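Local coordinates for pyridine nucleotide-disulphide oxidoreductase dimerisation region (Escherichia coli BL21, PDB 6KYY), which is an FAD-dependent flavoprotein disulfide reductase induced by hypochlorous acid and probably involved in resistance to reactive chlorine species, at residues B[143-149]-B[229-234]; B[259-263]-B[278-282]; B[365-369]-B[381-385]; B[423-429]-B[440-445]. The contacts are given in a common frame with arbitrary orientation. Residues are numbered along the deposited sequence.

Contact 1. Residues B[143-149]-B[229-234]; sequences IPGITTT and VERISH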
loop_
_atom_site.group_PDB
_atom_site.type_symbol
_atom_site.label_atom_id
_atom_site.label_comp_id
_atom_site.label_asym_id
_atom_site.label_seq_id
_atom_site.Cartn_x
_atom_site.Cartn_y
_atom_site.Cartn_z
ATOM N N ILE B 143 12.045 -10.751 37.219
ATOM C CA ILE B 143 10.856 -10.829 38.063
ATOM C C ILE B 143 10.723 -12.264 38.555
ATOM O O ILE B 143 10.734 -13.189 37.736
ATOM C CB ILE B 143 9.587 -10.392 37.308
ATOM C CG1 ILE B 143 9.818 -9.046 36.618
ATOM C CG2 ILE B 143 8.403 -10.306 38.257
ATOM C CD1 ILE B 143 8.815 -8.736 35.528
ATOM N N PRO B 144 10.605 -12.493 39.863
ATOM C CA PRO B 144 10.566 -13.872 40.371
ATOM C C PRO B 144 9.367 -14.642 39.838
ATOM O O PRO B 144 8.264 -14.107 39.708
ATOM C CB PRO B 144 10.483 -13.691 41.892
ATOM C CG PRO B 144 10.956 -12.299 42.152
ATOM C CD PRO B 144 10.592 -11.496 40.945
ATOM N N GLY B 145 9.598 -15.915 39.526
ATOM C CA GLY B 145 8.534 -16.779 39.060
ATOM C C GLY B 145 8.136 -16.597 37.615
ATOM O O GLY B 145 7.010 -16.944 37.248
ATOM N N ILE B 146 9.022 -16.061 36.777
ATOM C CA ILE B 146 8.699 -15.886 35.366
ATOM C C ILE B 146 9.134 -17.090 34.531
ATOM O O ILE B 146 8.473 -17.429 33.544
ATOM C CB ILE B 146 9.324 -14.583 34.835
ATOM C CG1 ILE B 146 8.863 -14.304 33.402
ATOM C CG2 ILE B 146 10.844 -14.633 34.909
ATOM C CD1 ILE B 146 8.963 -12.850 33.003
ATOM N N THR B 147 10.224 -17.756 34.915
ATOM C CA THR B 147 10.712 -18.906 34.164
ATOM C C THR B 147 9.880 -20.156 34.428
ATOM O O THR B 147 9.701 -20.981 33.525
ATOM C CB THR B 147 12.184 -19.164 34.508
ATOM O OG1 THR B 147 12.973 -18.036 34.107
ATOM C CG2 THR B 147 12.707 -20.411 33.805
ATOM N N THR B 148 9.344 -20.299 35.639
ATOM C CA THR B 148 8.677 -21.532 36.043
ATOM C C THR B 148 7.171 -21.511 35.819
ATOM O O THR B 148 6.566 -22.577 35.656
ATOM C CB THR B 148 8.956 -21.817 37.521
ATOM O OG1 THR B 148 7.958 -21.179 38.328
ATOM C CG2 THR B 148 10.330 -21.290 37.916
ATOM N N THR B 149 6.554 -20.336 35.806
ATOM C CA THR B 149 5.097 -20.252 35.743
ATOM C C THR B 149 4.603 -20.645 34.351
ATOM O O THR B 149 5.083 -20.098 33.352
ATOM C CB THR B 149 4.643 -18.839 36.106
ATOM O OG1 THR B 149 5.261 -18.444 37.340
ATOM C CG2 THR B 149 3.141 -18.779 36.273
ATOM N N VAL B 229 6.228 -4.636 38.020
ATOM C CA VAL B 229 5.730 -5.964 38.360
ATOM C C VAL B 229 6.784 -6.686 39.187
ATOM O O VAL B 229 7.968 -6.703 38.830
ATOM C CB VAL B 229 5.374 -6.751 37.089
ATOM C CG1 VAL B 229 5.207 -8.229 37.402
ATOM C CG2 VAL B 229 4.108 -6.188 36.459
ATOM N N GLU B 230 6.358 -7.288 40.299
ATOM C CA GLU B 230 7.287 -7.844 41.270
ATOM C C GLU B 230 7.174 -9.349 41.474
ATOM O O GLU B 230 8.080 -9.932 42.077
ATOM C CB GLU B 230 7.116 -7.138 42.624
ATOM C CG GLU B 230 7.304 -5.629 42.543
ATOM C CD GLU B 230 6.806 -4.904 43.776
ATOM O OE1 GLU B 230 5.797 -5.346 44.363
ATOM O OE2 GLU B 230 7.425 -3.885 44.154
ATOM N N ARG B 231 6.109 -9.994 40.999
ATOM C CA ARG B 231 6.016 -11.446 41.094
ATOM C C ARG B 231 4.952 -11.955 40.132
ATOM O O ARG B 231 3.939 -11.291 39.894
ATOM C CB ARG B 231 5.698 -11.909 42.520
ATOM C CG ARG B 231 5.933 -13.399 42.749
ATOM C CD ARG B 231 5.581 -13.831 44.167
ATOM N NE ARG B 231 4.458 -13.082 44.723
ATOM C CZ ARG B 231 4.581 -12.091 45.601
ATOM N NH1 ARG B 231 5.785 -11.724 46.020
ATOM N NH2 ARG B 231 3.505 -11.463 46.053
ATOM N N ILE B 232 5.198 -13.146 39.592
ATOM C CA ILE B 232 4.304 -13.810 38.651
ATOM C C ILE B 232 3.976 -15.189 39.208
ATOM O O ILE B 232 4.884 -15.960 39.539
ATOM C CB ILE B 232 4.940 -13.917 37.252
ATOM C CG1 ILE B 232 5.484 -12.553 36.815
ATOM C CG2 ILE B 232 3.936 -14.459 36.248
ATOM C CD1 ILE B 232 5.925 -12.497 35.373
ATOM N N SER B 233 2.684 -15.499 39.308
ATOM C CA SER B 233 2.230 -16.724 39.950
ATOM C C SER B 233 1.202 -17.437 39.082
ATOM O O SER B 233 0.464 -16.807 38.320
ATOM C CB SER B 233 1.614 -16.437 41.329
ATOM O OG SER B 233 2.297 -15.384 41.988
ATOM N N HIS B 234 1.167 -18.765 39.206
ATOM C CA HIS B 234 0.077 -19.584 38.683
ATOM C C HIS B 234 -0.651 -20.177 39.886
ATOM O O HIS B 234 -0.110 -21.030 40.598
ATOM C CB HIS B 234 0.581 -20.658 37.712
ATOM C CG HIS B 234 1.223 -21.844 38.368
ATOM N ND1 HIS B 234 2.339 -21.740 39.170
ATOM C CD2 HIS B 234 0.906 -23.160 38.335
ATOM C CE1 HIS B 234 2.680 -22.941 39.605
ATOM N NE2 HIS B 234 1.826 -23.820 39.112
#
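Ile232 is the residue most deeply engaged here. It sits on the edge strand 231-234, with its CA-CB bond directed at the loop 143-149. Its backbone nitrogen donates to the carbonyl of the loop's turn, Ile232 N to Pro144 O at 3.2 Å, the one hydrogen bond between the segments. Its side chain touches two isoleucines of the loop: Ile232 CD1 is 3.9 Å from Ile146 CD1, and Ile232 CG1 is 4.0 Å from Ile143 CG2. Ile232 also packs on Leu253 of strand 252-255.

Thr149 closes the other end of the loop. Its CG2 methyl rests 3.5 Å from His234 CB, while its hydroxyl turns back into its own segment, where Thr149 OG1 donates to Gly145 O over a very short 2.3 Å. Ile143, at the start of the loop, points toward the strand and places CG2 3.9 Å from Val229 CG1.

Between these residues the chain reverses in a type II beta turn from Ile143 to Ile146. Gly145 takes the positive phi of its third position, and a CB there would collide with Ile232 O. Opposite the turn, Glu230 and Arg231 both face His242. The arrangement thus packs a type II turn against a classic beta bulge, at the margin of a three-stranded antiparallel sheet in the pyridine nucleotide-disulphide oxidoreductase fold.

Contact 2. Residues B[259-263]-B[278-282]; sequences RQPAT and RGATV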
loop_
_atom_site.group_PDB
_atom_site.type_symbol
_atom_site.label_atom_id
_atom_site.label_comp_id
_atom_site.label_asym_id
_atom_site.label_seq_id
_atom_site.Cartn_x
_atom_site.Cartn_y
_atom_site.Cartn_z
ATOM N N ARG B 259 14.233 -7.209 22.564
ATOM C CA ARG B 259 15.186 -8.244 22.198
ATOM C C ARG B 259 16.600 -7.686 22.270
ATOM O O ARG B 259 16.837 -6.513 21.965
ATOM C CB ARG B 259 14.919 -8.782 20.789
ATOM C CG ARG B 259 13.466 -9.106 20.511
ATOM C CD ARG B 259 13.346 -10.019 19.306
ATOM N NE ARG B 259 13.339 -11.428 19.686
ATOM C CZ ARG B 259 13.961 -12.387 19.008
ATOM N NH1 ARG B 259 14.645 -12.090 17.910
ATOM N NH2 ARG B 259 13.901 -13.644 19.428
ATOM N N GLN B 260 17.536 -8.534 22.677
ATOM C CA GLN B 260 18.933 -8.147 22.767
ATOM C C GLN B 260 19.789 -9.132 21.986
ATOM O O GLN B 260 19.404 -10.293 21.812
ATOM C CB GLN B 260 19.403 -8.088 24.229
ATOM C CG GLN B 260 19.718 -9.434 24.856
ATOM C CD GLN B 260 20.048 -9.317 26.329
ATOM O OE1 GLN B 260 19.651 -8.358 26.993
ATOM N NE2 GLN B 260 20.783 -10.293 26.851
ATOM N N PRO B 261 20.943 -8.687 21.486
ATOM C CA PRO B 261 21.796 -9.573 20.685
ATOM C C PRO B 261 22.126 -10.867 21.414
ATOM O O PRO B 261 22.325 -10.887 22.631
ATOM C CB PRO B 261 23.050 -8.726 20.446
ATOM C CG PRO B 261 22.557 -7.324 20.496
ATOM C CD PRO B 261 21.451 -7.304 21.511
ATOM N N ALA B 262 22.173 -11.958 20.653
ATOM C CA ALA B 262 22.487 -13.284 21.179
ATOM C C ALA B 262 23.942 -13.587 20.841
ATOM O O ALA B 262 24.265 -13.960 19.709
ATOM C CB ALA B 262 21.543 -14.335 20.604
ATOM N N THR B 263 24.821 -13.424 21.828
ATOM C CA THR B 263 26.251 -13.643 21.641
ATOM C C THR B 263 26.892 -14.537 22.690
ATOM O O THR B 263 27.977 -15.069 22.424
ATOM C CB THR B 263 27.006 -12.305 21.635
ATOM O OG1 THR B 263 26.442 -11.433 22.623
ATOM C CG2 THR B 263 26.915 -11.650 20.276
ATOM N N ARG B 278 25.246 -4.736 26.592
ATOM C CA ARG B 278 24.003 -5.298 26.076
ATOM C C ARG B 278 24.212 -6.709 25.542
ATOM O O ARG B 278 23.286 -7.527 25.567
ATOM C CB ARG B 278 23.436 -4.392 24.982
ATOM C CG ARG B 278 22.089 -4.829 24.425
ATOM C CD ARG B 278 20.943 -4.120 25.127
ATOM N NE ARG B 278 19.642 -4.541 24.613
ATOM C CZ ARG B 278 18.640 -3.710 24.345
ATOM N NH1 ARG B 278 18.786 -2.407 24.540
ATOM N NH2 ARG B 278 17.491 -4.182 23.880
ATOM N N GLY B 279 25.422 -7.015 25.082
ATOM C CA GLY B 279 25.716 -8.268 24.424
ATOM C C GLY B 279 25.994 -8.150 22.942
ATOM O O GLY B 279 26.142 -9.181 22.274
ATOM N N ALA B 280 26.083 -6.934 22.411
ATOM C CA ALA B 280 26.201 -6.704 20.981
ATOM C C ALA B 280 27.656 -6.690 20.538
ATOM O O ALA B 280 28.551 -6.273 21.278
ATOM C CB ALA B 280 25.539 -5.382 20.594
ATOM N N THR B 281 27.880 -7.145 19.310
ATOM C CA THR B 281 29.199 -7.084 18.695
ATOM C C THR B 281 29.451 -5.681 18.158
ATOM O O THR B 281 28.610 -5.119 17.448
ATOM C CB THR B 281 29.304 -8.107 17.565
ATOM O OG1 THR B 281 28.455 -7.704 16.483
ATOM C CG2 THR B 281 28.872 -9.481 18.049
ATOM N N VAL B 282 30.605 -5.112 18.498
ATOM C CA VAL B 282 30.961 -3.779 18.025
ATOM C C VAL B 282 31.463 -3.879 16.589
ATOM O O VAL B 282 32.161 -4.833 16.219
ATOM C CB VAL B 282 31.999 -3.129 18.960
ATOM C CG1 VAL B 282 31.562 -3.280 20.412
ATOM C CG2 VAL B 282 33.382 -3.729 18.762
#
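Segment 259-263 carries a short strand that pairs antiparallel with strand 136-138 in the FAD-binding part of the pyridine nucleotide-disulphide oxidoreductase fold, and the loop 278-282 crosses beside it. The polar link is a single hydrogen bond from the Arg278 guanidinium to the strand backbone. To reach it, the Arg278 side chain runs back past Gln260, with NE 3.6 Å from Gln260 CB. The side chain of Arg259 points away from the loop and touches FAD, so the loop meets this residue at its backbone.

Apolar packing centres on Pro261, whose ring faces the loop: its CG lies 3.6 Å from Ala280 CB and its CD 3.9 Å from Arg278 CG. Farther along, Thr263 CG2 meets Thr281 CG2 at 3.7 Å, while the Thr281 hydroxyl is hydrogen-bonded to Val300 O. Gly279 adopts a positive phi at which a side chain would jam against the preceding carbonyl. At the start of the strand, Arg278 NH2 donates to Arg259 O at 3.1 Å.

Contact 3. Residues B[365-369]-B[381-385]; sequences VTLPV and TRGVL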
loop_
_atom_site.group_PDB
_atom_site.type_symbol
_atom_site.label_atom_id
_atom_site.label_comp_id
_atom_site.label_asym_id
_atom_site.label_seq_id
_atom_site.Cartn_x
_atom_site.Cartn_y
_atom_site.Cartn_z
ATOM N N VAL B 365 1.413 20.252 9.734
ATOM C CA VAL B 365 0.104 20.080 9.117
ATOM C C VAL B 365 -0.510 18.781 9.617
ATOM O O VAL B 365 0.195 17.789 9.840
ATOM C CB VAL B 365 0.203 20.094 7.580
ATOM C CG1 VAL B 365 0.605 21.477 7.100
ATOM C CG2 VAL B 365 1.195 19.047 7.095
ATOM N N THR B 366 -1.828 18.789 9.801
ATOM C CA THR B 366 -2.555 17.656 10.357
ATOM C C THR B 366 -3.772 17.372 9.492
ATOM O O THR B 366 -4.527 18.291 9.160
ATOM C CB THR B 366 -2.990 17.937 11.802
ATOM O OG1 THR B 366 -1.968 18.684 12.473
ATOM C CG2 THR B 366 -3.238 16.638 12.550
ATOM N N LEU B 367 -3.960 16.109 9.129
ATOM C CA LEU B 367 -5.115 15.686 8.339
ATOM C C LEU B 367 -5.743 14.456 8.974
ATOM O O LEU B 367 -5.102 13.384 9.004
ATOM C CB LEU B 367 -4.726 15.394 6.893
ATOM C CG LEU B 367 -5.897 14.922 6.026
ATOM C CD1 LEU B 367 -7.009 15.964 6.017
ATOM C CD2 LEU B 367 -5.446 14.601 4.611
ATOM N N PRO B 368 -6.968 14.552 9.486
ATOM C CA PRO B 368 -7.642 13.355 10.000
ATOM C C PRO B 368 -7.898 12.357 8.882
ATOM O O PRO B 368 -8.164 12.727 7.737
ATOM C CB PRO B 368 -8.953 13.902 10.578
ATOM C CG PRO B 368 -9.166 15.207 9.878
ATOM C CD PRO B 368 -7.800 15.760 9.608
ATOM N N VAL B 369 -7.802 11.072 9.228
ATOM C CA VAL B 369 -7.996 10.023 8.233
ATOM C C VAL B 369 -9.452 9.974 7.781
ATOM O O VAL B 369 -9.745 9.585 6.643
ATOM C CB VAL B 369 -7.503 8.676 8.800
ATOM C CG1 VAL B 369 -8.144 7.499 8.086
ATOM C CG2 VAL B 369 -5.987 8.594 8.693
ATOM N N THR B 381 -11.766 4.233 8.930
ATOM C CA THR B 381 -11.455 5.656 8.928
ATOM C C THR B 381 -10.788 6.107 10.221
ATOM O O THR B 381 -10.934 7.270 10.615
ATOM C CB THR B 381 -12.726 6.472 8.673
ATOM O OG1 THR B 381 -13.387 6.735 9.917
ATOM C CG2 THR B 381 -13.674 5.713 7.748
ATOM N N ARG B 382 -10.068 5.216 10.897
ATOM C CA ARG B 382 -9.344 5.566 12.110
ATOM C C ARG B 382 -7.934 6.046 11.774
ATOM O O ARG B 382 -7.373 5.726 10.724
ATOM C CB ARG B 382 -9.269 4.373 13.062
ATOM C CG ARG B 382 -10.487 4.195 13.945
ATOM C CD ARG B 382 -10.418 2.873 14.685
ATOM N NE ARG B 382 -9.906 1.804 13.832
ATOM C CZ ARG B 382 -9.937 0.513 14.150
ATOM N NH1 ARG B 382 -10.458 0.127 15.307
ATOM N NH2 ARG B 382 -9.446 -0.390 13.313
ATOM N N GLY B 383 -7.364 6.816 12.689
ATOM C CA GLY B 383 -6.003 7.292 12.560
ATOM C C GLY B 383 -5.946 8.761 12.183
ATOM O O GLY B 383 -6.947 9.484 12.195
ATOM N N VAL B 384 -4.737 9.198 11.835
ATOM C CA VAL B 384 -4.479 10.599 11.520
ATOM C C VAL B 384 -3.199 10.671 10.701
ATOM O O VAL B 384 -2.360 9.769 10.750
ATOM C CB VAL B 384 -4.379 11.452 12.812
ATOM C CG1 VAL B 384 -3.062 11.189 13.528
ATOM C CG2 VAL B 384 -4.549 12.934 12.500
ATOM N N LEU B 385 -3.057 11.743 9.927
ATOM C CA LEU B 385 -1.835 12.043 9.197
ATOM C C LEU B 385 -1.256 13.351 9.713
ATOM O O LEU B 385 -1.996 14.299 9.997
ATOM C CB LEU B 385 -2.091 12.154 7.690
ATOM C CG LEU B 385 -2.710 10.951 6.982
ATOM C CD1 LEU B 385 -2.547 11.091 5.477
ATOM C CD2 LEU B 385 -2.080 9.662 7.473
#
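Two reciprocal backbone hydrogen bonds join Leu367 and Leu385: Leu367 N donates to Leu385 O at 2.8 Å, and Leu385 N donates to Leu367 O, also at 2.8 Å. They define an antiparallel hydrogen-bonded pair. Next to it Pro368 and Val384 form a non-hydrogen-bonded pair, a position that suits proline, which has no amide hydrogen to offer. One residue further, Val369 N reaches Gly383 O at 3.5 Å in a weak bond, while a CA-H...O contact joins Thr366 CA to Leu385 O at 3.4 Å.

The pairing places strand 362-368 at the edge of the five-stranded antiparallel sheet of the dimerisation domain, beside strand 384-390. Gly383, just before the latter strand, has a positive phi at which a side chain would press on the carbonyl of Arg382.

Leu367 and Leu385 project from the same face, their CB atoms 4.3 Å apart, and both touch helix 439-443. Val384 lies on the other face, where its CG2 meets Thr366 CG2 at 3.9 Å and Ile208 of helix 206-218 packs on it. Val369, the residue with most surface buried in this contact, fits into the bend of 381-385: its CG1 lies 3.3 Å from Arg382 O and its CG2 4.2 Å from Leu385 CD2.

Contact 4. Residues B[423-429]-B[440-445]; sequences YSILRDQ and LNDLFS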
loop_
_atom_site.group_PDB
_atom_site.type_symbol
_atom_site.label_atom_id
_atom_site.label_comp_id
_atom_site.label_asym_id
_atom_site.label_seq_id
_atom_site.Cartn_x
_atom_site.Cartn_y
_atom_site.Cartn_z
ATOM N N TYR B 423 8.374 19.788 0.020
ATOM C CA TYR B 423 7.041 19.235 0.234
ATOM C C TYR B 423 6.128 19.457 -0.962
ATOM O O TYR B 423 5.118 18.757 -1.093
ATOM C CB TYR B 423 6.409 19.848 1.486
ATOM C CG TYR B 423 5.724 21.176 1.237
ATOM C CD1 TYR B 423 4.359 21.242 0.978
ATOM C CD2 TYR B 423 6.444 22.364 1.261
ATOM C CE1 TYR B 423 3.735 22.450 0.743
ATOM C CE2 TYR B 423 5.825 23.578 1.031
ATOM C CZ TYR B 423 4.471 23.615 0.775
ATOM O OH TYR B 423 3.850 24.822 0.546
ATOM N N SER B 424 6.453 20.421 -1.826
ATOM C CA SER B 424 5.616 20.709 -2.984
ATOM C C SER B 424 5.513 19.525 -3.935
ATOM O O SER B 424 4.536 19.431 -4.687
ATOM C CB SER B 424 6.161 21.931 -3.727
ATOM O OG SER B 424 7.291 21.586 -4.511
ATOM N N ILE B 425 6.493 18.618 -3.916
ATOM C CA ILE B 425 6.463 17.466 -4.815
ATOM C C ILE B 425 5.266 16.578 -4.500
ATOM O O ILE B 425 4.528 16.157 -5.400
ATOM C CB ILE B 425 7.788 16.687 -4.730
ATOM C CG1 ILE B 425 8.811 17.268 -5.708
ATOM C CG2 ILE B 425 7.569 15.208 -5.018
ATOM C CD1 ILE B 425 8.454 17.048 -7.164
ATOM N N LEU B 426 5.047 16.288 -3.217
ATOM C CA LEU B 426 3.927 15.442 -2.824
ATOM C C LEU B 426 2.604 16.194 -2.807
ATOM O O LEU B 426 1.545 15.559 -2.874
ATOM C CB LEU B 426 4.197 14.820 -1.453
ATOM C CG LEU B 426 5.457 13.951 -1.381
ATOM C CD1 LEU B 426 5.694 13.444 0.033
ATOM C CD2 LEU B 426 5.366 12.795 -2.364
ATOM N N ARG B 427 2.637 17.526 -2.726
ATOM C CA ARG B 427 1.412 18.314 -2.764
ATOM C C ARG B 427 0.793 18.355 -4.156
ATOM O O ARG B 427 -0.421 18.553 -4.278
ATOM C CB ARG B 427 1.693 19.737 -2.271
ATOM C CG ARG B 427 0.467 20.638 -2.179
ATOM C CD ARG B 427 0.854 22.109 -2.194
ATOM N NE ARG B 427 1.578 22.478 -3.407
ATOM C CZ ARG B 427 2.442 23.487 -3.484
ATOM N NH1 ARG B 427 2.690 24.230 -2.415
ATOM N NH2 ARG B 427 3.058 23.751 -4.628
ATOM N N ASP B 428 1.589 18.154 -5.207
ATOM C CA ASP B 428 1.119 18.322 -6.574
ATOM C C ASP B 428 1.230 17.069 -7.430
ATOM O O ASP B 428 0.903 17.126 -8.621
ATOM C CB ASP B 428 1.886 19.463 -7.259
ATOM C CG ASP B 428 1.573 20.817 -6.656
ATOM O OD1 ASP B 428 0.430 21.012 -6.194
ATOM O OD2 ASP B 428 2.472 21.684 -6.644
ATOM N N GLN B 429 1.667 15.944 -6.871
ATOM C CA GLN B 429 1.848 14.743 -7.672
ATOM C C GLN B 429 0.504 14.133 -8.053
ATOM O O GLN B 429 -0.469 14.186 -7.296
ATOM C CB GLN B 429 2.691 13.716 -6.918
ATOM C CG GLN B 429 3.183 12.567 -7.780
ATOM C CD GLN B 429 4.323 11.809 -7.138
ATOM O OE1 GLN B 429 5.411 12.350 -6.952
ATOM N NE2 GLN B 429 4.081 10.550 -6.793
ATOM N N LEU B 440 -1.725 12.404 0.401
ATOM C CA LEU B 440 -0.591 13.313 0.510
ATOM C C LEU B 440 -0.799 14.577 -0.315
ATOM O O LEU B 440 -0.168 15.600 -0.030
ATOM C CB LEU B 440 0.697 12.605 0.082
ATOM C CG LEU B 440 1.174 11.461 0.982
ATOM C CD1 LEU B 440 2.280 10.661 0.307
ATOM C CD2 LEU B 440 1.636 11.987 2.332
ATOM N N ASN B 441 -1.664 14.528 -1.332
ATOM C CA ASN B 441 -2.077 15.750 -2.014
ATOM C C ASN B 441 -2.826 16.671 -1.059
ATOM O O ASN B 441 -2.568 17.879 -1.006
ATOM C CB ASN B 441 -2.954 15.415 -3.222
ATOM C CG ASN B 441 -2.153 14.931 -4.412
ATOM O OD1 ASN B 441 -0.946 15.152 -4.495
ATOM N ND2 ASN B 441 -2.825 14.268 -5.346
ATOM N N ASP B 442 -3.762 16.108 -0.291
ATOM C CA ASP B 442 -4.552 16.905 0.639
ATOM C C ASP B 442 -3.798 17.207 1.927
ATOM O O ASP B 442 -4.091 18.210 2.587
ATOM C CB ASP B 442 -5.867 16.187 0.955
ATOM C CG ASP B 442 -6.522 15.593 -0.279
ATOM O OD1 ASP B 442 -6.839 14.385 -0.263
ATOM O OD2 ASP B 442 -6.722 16.335 -1.264
ATOM N N LEU B 443 -2.828 16.367 2.298
ATOM C CA LEU B 443 -2.122 16.572 3.560
ATOM C C LEU B 443 -1.197 17.781 3.495
ATOM O O LEU B 443 -1.154 18.587 4.432
ATOM C CB LEU B 443 -1.333 15.318 3.935
ATOM C CG LEU B 443 -0.360 15.487 5.107
ATOM C CD1 LEU B 443 -1.109 15.856 6.381
ATOM C CD2 LEU B 443 0.474 14.231 5.316
ATOM N N PHE B 444 -0.446 17.924 2.404
ATOM C CA PHE B 444 0.496 19.023 2.246
ATOM C C PHE B 444 -0.100 20.202 1.490
ATOM O O PHE B 444 0.619 21.162 1.191
ATOM C CB PHE B 444 1.770 18.530 1.561
ATOM C CG PHE B 444 2.566 17.570 2.399
ATOM C CD1 PHE B 444 2.656 16.231 2.053
ATOM C CD2 PHE B 444 3.211 18.006 3.543
ATOM C CE1 PHE B 444 3.387 15.346 2.830
ATOM C CE2 PHE B 444 3.938 17.128 4.321
ATOM C CZ PHE B 444 4.026 15.795 3.963
ATOM N N SER B 445 -1.397 20.158 1.184
ATOM C CA SER B 445 -2.093 21.369 0.771
ATOM C C SER B 445 -2.368 22.281 1.957
ATOM O O SER B 445 -2.580 23.483 1.766
ATOM C CB SER B 445 -3.403 21.019 0.065
ATOM O OG SER B 445 -3.163 20.304 -1.133
#
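Within the dimerisation domain, the short helix 424-428 packs beside the end of helix 439-443, both lying against its antiparallel sheet. The main bump is Phe444, just after the second helix. Its side chain enters a hollow lined by Tyr423 and Leu426: Phe444 CD1 lies 4.1 Å from Leu426 CB, and Phe444 CB is 3.8 Å from Tyr423 CD1. Met396 and Ala387 of the sheet also touch the Phe444 side chain. Leu426 in turn projects toward the second helix, its CD1 4.4 Å from Leu440 CD1, with Ile412 and Val416 of helix 406-418 packed around it.

The nearest CA atoms of the two segments are those of Arg427 and Asn441, 4.4 Å apart, and the Asn441 side chain fills the space toward Gln429. Asn441 also packs on Leu311 of the second subunit. The aliphatic part of Arg427 lies over the end of the helix, with CG 3.4 Å from Phe444 O, while its charged end forms a salt bridge along its own segment, Arg427 NH2 to Asp428 OD2 at 2.9 Å.

In the fold
Contacts 1 and 2 belong to the pyridine nucleotide-disulphide oxidoreductase region, contacts 3 and 4 to the dimerisation domain. The first two each join a loop to a short strand; they do not touch each other, their centres being 25 Å apart, and each has one hydrogen bond between its segments. Contact 3 is true sheet pairing, with its strongest bonds from backbone to backbone, whereas contact 4 is mainly side-chain packing between helices and is the most buried of the four. These last two share a layer: Leu367 CB of contact 3 lies 3.7 Å from Leu443 CD1 of contact 4. Contact 4 alone reaches the second subunit; contact 2 alone includes a residue touching FAD.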